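Local coordinates for putative primary metabolism protein HVA1 (Cryptococcus neoformans, PDB 4P5N) that may play a role in primary metabolism and affects fungal virulence in mammals, though its molecular activity is not established, at residues 19-22 with 27-30; 54-57 with 61-64. All coordinates share one frame; numbering follows the deposited sequence.

Contact 1 of 2, residues 19-22 with 27-30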
loop_
_atom_site.group_PDB
_atom_site.type_symbol
_atom_site.label_atom_id
_atom_site.label_comp_id
_atom_site.label_asym_id
_atom_site.label_seq_id
_atom_site.Cartn_x
_atom_site.Cartn_y
_atom_site.Cartn_z
ATOM N N VAL A 19 -11.922 -5.942 9.060
ATOM C CA VAL A 19 -12.078 -6.435 7.683
ATOM C C VAL A 19 -11.149 -7.624 7.429
ATOM O O VAL A 19 -10.156 -7.807 8.135
ATOM C CB VAL A 19 -11.877 -5.328 6.622
ATOM C CG1 VAL A 19 -13.012 -4.321 6.710
ATOM C CG2 VAL A 19 -10.500 -4.661 6.742
ATOM N N TYR A 20 -11.462 -8.401 6.394
ATOM C CA TYR A 20 -10.792 -9.662 6.112
ATOM C C TYR A 20 -10.691 -9.870 4.604
ATOM O O TYR A 20 -11.659 -9.669 3.879
ATOM C CB TYR A 20 -11.625 -10.807 6.719
ATOM C CG TYR A 20 -11.199 -12.199 6.316
ATOM C CD1 TYR A 20 -11.681 -12.794 5.132
ATOM C CD2 TYR A 20 -10.341 -12.941 7.127
ATOM C CE1 TYR A 20 -11.303 -14.074 4.770
ATOM C CE2 TYR A 20 -9.959 -14.231 6.772
ATOM C CZ TYR A 20 -10.437 -14.793 5.594
ATOM O OH TYR A 20 -10.061 -16.071 5.244
ATOM N N THR A 21 -9.524 -10.288 4.148
ATOM C CA THR A 21 -9.375 -10.787 2.803
ATOM C C THR A 21 -8.431 -11.993 2.800
ATOM O O THR A 21 -7.393 -11.955 3.444
ATOM C CB THR A 21 -8.866 -9.699 1.846
ATOM O OG1 THR A 21 -8.762 -10.262 0.540
ATOM C CG2 THR A 21 -7.512 -9.114 2.285
ATOM N N PRO A 22 -8.790 -13.075 2.094
ATOM C CA PRO A 22 -7.905 -14.232 2.056
ATOM C C PRO A 22 -7.013 -14.197 0.830
ATOM O O PRO A 22 -7.363 -13.588 -0.185
ATOM C CB PRO A 22 -8.882 -15.395 1.939
ATOM C CG PRO A 22 -9.974 -14.826 1.076
ATOM C CD PRO A 22 -10.103 -13.376 1.501
ATOM N N LYS A 27 -3.999 -14.662 5.143
ATOM C CA LYS A 27 -5.076 -13.700 5.145
ATOM C C LYS A 27 -4.511 -12.333 5.534
ATOM O O LYS A 27 -3.390 -12.220 6.090
ATOM C CB LYS A 27 -6.161 -14.122 6.163
ATOM C CG LYS A 27 -5.715 -13.987 7.613
ATOM C CD LYS A 27 -6.761 -14.363 8.644
ATOM C CE LYS A 27 -6.191 -14.117 10.032
ATOM N NZ LYS A 27 -7.166 -14.530 11.080
ATOM N N HIS A 28 -5.307 -11.306 5.281
ATOM C CA HIS A 28 -5.085 -10.003 5.912
ATOM C C HIS A 28 -6.361 -9.633 6.633
ATOM O O HIS A 28 -7.419 -9.458 6.002
ATOM C CB HIS A 28 -4.745 -8.940 4.877
ATOM C CG HIS A 28 -3.547 -9.290 4.059
ATOM N ND1 HIS A 28 -2.271 -9.300 4.578
ATOM C CD2 HIS A 28 -3.436 -9.699 2.772
ATOM C CE1 HIS A 28 -1.418 -9.671 3.638
ATOM N NE2 HIS A 28 -2.102 -9.922 2.533
ATOM N N GLU A 29 -6.253 -9.537 7.957
ATOM C CA GLU A 29 -7.379 -9.215 8.819
ATOM C C GLU A 29 -6.969 -8.168 9.843
ATOM O O GLU A 29 -5.932 -8.318 10.489
ATOM C CB GLU A 29 -7.849 -10.479 9.544
ATOM C CG GLU A 29 -8.996 -10.244 10.513
ATOM C CD GLU A 29 -9.492 -11.526 11.166
ATOM O OE1 GLU A 29 -9.372 -12.609 10.548
ATOM O OE2 GLU A 29 -10.015 -11.464 12.306
ATOM N N GLY A 30 -7.759 -7.108 9.986
ATOM C CA GLY A 30 -7.436 -6.043 10.958
ATOM C C GLY A 30 -8.448 -4.915 10.906
ATOM O O GLY A 30 -9.432 -4.978 10.158
#

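Contact 2 of 2, residues 54-57 with 61-64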
loop_
_atom_site.group_PDB
_atom_site.type_symbol
_atom_site.label_atom_id
_atom_site.label_comp_id
_atom_site.label_asym_id
_atom_site.label_seq_id
_atom_site.Cartn_x
_atom_site.Cartn_y
_atom_site.Cartn_z
ATOM N N LEU A 54 -7.929 1.238 4.075
ATOM C CA LEU A 54 -6.604 1.154 4.683
ATOM C C LEU A 54 -6.743 0.529 6.061
ATOM O O LEU A 54 -7.523 1.017 6.881
ATOM C CB LEU A 54 -5.950 2.540 4.812
ATOM C CG LEU A 54 -5.908 3.465 3.585
ATOM C CD1 LEU A 54 -4.925 4.617 3.760
ATOM C CD2 LEU A 54 -5.648 2.739 2.275
ATOM N N PHE A 55 -6.014 -0.562 6.293
ATOM C CA PHE A 55 -6.020 -1.237 7.593
ATOM C C PHE A 55 -4.681 -1.878 7.887
ATOM O O PHE A 55 -3.902 -2.145 6.976
ATOM C CB PHE A 55 -7.163 -2.283 7.702
ATOM C CG PHE A 55 -7.030 -3.502 6.786
ATOM C CD1 PHE A 55 -7.379 -3.447 5.431
ATOM C CD2 PHE A 55 -6.638 -4.735 7.310
ATOM C CE1 PHE A 55 -7.304 -4.586 4.622
ATOM C CE2 PHE A 55 -6.561 -5.875 6.515
ATOM C CZ PHE A 55 -6.900 -5.807 5.168
ATOM N N THR A 56 -4.415 -2.123 9.170
ATOM C CA THR A 56 -3.216 -2.845 9.555
ATOM C C THR A 56 -3.596 -4.280 9.850
ATOM O O THR A 56 -4.541 -4.524 10.592
ATOM C CB THR A 56 -2.586 -2.176 10.786
ATOM O OG1 THR A 56 -2.248 -0.822 10.439
ATOM C CG2 THR A 56 -1.344 -2.911 11.214
ATOM N N ASP A 57 -2.881 -5.235 9.248
ATOM C CA ASP A 57 -3.256 -6.630 9.413
ATOM C C ASP A 57 -2.676 -7.256 10.683
ATOM O O ASP A 57 -2.019 -6.567 11.487
ATOM C CB ASP A 57 -2.965 -7.466 8.146
ATOM C CG ASP A 57 -1.507 -7.836 7.972
ATOM O OD1 ASP A 57 -0.655 -7.577 8.856
ATOM O OD2 ASP A 57 -1.203 -8.453 6.921
ATOM N N LYS A 61 1.150 -5.314 9.225
ATOM C CA LYS A 61 1.441 -4.761 7.893
ATOM C C LYS A 61 0.330 -3.796 7.495
ATOM O O LYS A 61 -0.850 -4.143 7.573
ATOM C CB LYS A 61 1.523 -5.881 6.839
ATOM C CG LYS A 61 2.484 -7.016 7.159
ATOM C CD LYS A 61 3.877 -6.511 7.449
ATOM C CE LYS A 61 4.832 -7.659 7.744
ATOM N NZ LYS A 61 6.125 -7.101 8.217
ATOM N N ASP A 62 0.706 -2.606 7.019
ATOM C CA ASP A 62 -0.290 -1.646 6.526
ATOM C C ASP A 62 -0.686 -2.068 5.121
ATOM O O ASP A 62 0.177 -2.189 4.239
ATOM C CB ASP A 62 0.218 -0.198 6.574
ATOM C CG ASP A 62 0.391 0.323 8.009
ATOM O OD1 ASP A 62 0.149 -0.438 8.977
ATOM O OD2 ASP A 62 0.766 1.505 8.177
ATOM N N VAL A 63 -1.980 -2.338 4.950
ATOM C CA VAL A 63 -2.563 -2.838 3.695
ATOM C C VAL A 63 -3.556 -1.809 3.144
ATOM O O VAL A 63 -4.281 -1.153 3.891
ATOM C CB VAL A 63 -3.293 -4.198 3.932
ATOM C CG1 VAL A 63 -3.981 -4.715 2.668
ATOM C CG2 VAL A 63 -2.316 -5.232 4.476
ATOM N N ALA A 64 -3.574 -1.648 1.824
ATOM C CA ALA A 64 -4.595 -0.838 1.160
ATOM C C ALA A 64 -5.331 -1.760 0.199
ATOM O O ALA A 64 -4.709 -2.319 -0.729
ATOM C CB ALA A 64 -3.961 0.324 0.406
#

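Contact 1 of 2, residues 19-22 with 27-30
V19 pairs with G30 and T21 with H28 through four antiparallel backbone hydrogen bonds, alternating with the non-hydrogen-bonded pairs Y20-E29 and P22-K27, in a hairpin whose strand segments run 177° apart. The bond from V19 N to G30 O is 2.9 Å long and nearly straight, and H28 N reaches T21 O at 2.9 Å. On the face carrying Y20, K27 and E29, CG anti to the backbone N (chi1 170°) lays the tyrosine ring along its strand toward K27, its CD2-CE2 side turned to K27 and E29. The K27 and Y20 side chains cross at about a right angle, K27 CD coming 3.7 Å from Y20 CE2. E29 OE1 lies at the ring's edge, 3.6 Å from Y20 CD2, and K27 NZ meets that same OE1 at 3.0 Å from above the carboxylate plane, a salt bridge along one strand. On the other face T21 CG2 sits 3.8 Å from H28 CB, at the edge of the imidazole. H28 ND1 hydrogen-bonds D57 OD2, and the H28 ring stacks on Y23. With CG2 turned to the histidine, T21 OG1 is left to bind cadmium together with H65, so one threonine serves both strand packing and a metal site.

Contact 2 of 2, residues 54-57 with 61-64
F55 and V63 pair through two backbone hydrogen bonds, V63 N to F55 O at 2.8 Å and F55 N to V63 O at 3.0 Å, at the centre of an antiparallel hairpin whose short strand segments have directions 152° apart. Toward the turn a third backbone bond follows, from D57 N to K61 O.

Two side-chain bonds add to these. T56 OG1 donates to D62 OD1 over 2.8 Å, approaching from above the carboxylate plane, with the two side chains lying alongside each other. D57 OD1 takes the K61 backbone N-H at 2.9 Å, again from out of its plane, and also accepts from N59 N; chi1 of 78°, with CG between the backbone N and the carbonyl carbon, brings it there. H28 takes the other oxygen, so both oxygens of this buried residue are engaged.

The apolar contacts divide between the two faces. V63 CB lies over one face of the F55 ring, offset toward the rim, in a CH-pi contact 4.2 Å from the centroid, while V63 CG1 is 3.9 Å from F55 CE1. On the T56 and D62 face, L54 CD2 presses tightly on A64 CB at 3.5 Å.

Strand 62-65 is outermost in the sheet of this chain, and strand 52-56 separates it from strand 26-36, where H28 touches both F55 and V63. V47 covers L54 and A64, and the second subunit packs on K61, D62 and V63.

From the N terminus, strand 18-23 turns directly into strand 26-36, and contact 1 closes that short loop. The chain then runs on along the long second strand, through helix 39-44, into strand 52-56, where contact 2 closes a second hairpin with strand 62-65. The two loops follow in series, neither enclosing nor crossing the other. They meet because strands 26-36 and 52-56 are neighbours: the hydrogen bond between H28 and D57 is the polar joint between contact 1 and contact 2, and V19 packs on the F55 ring. Together they bind four strands of the antiparallel sheet of the Tudor domain, a member of the SH3 clan.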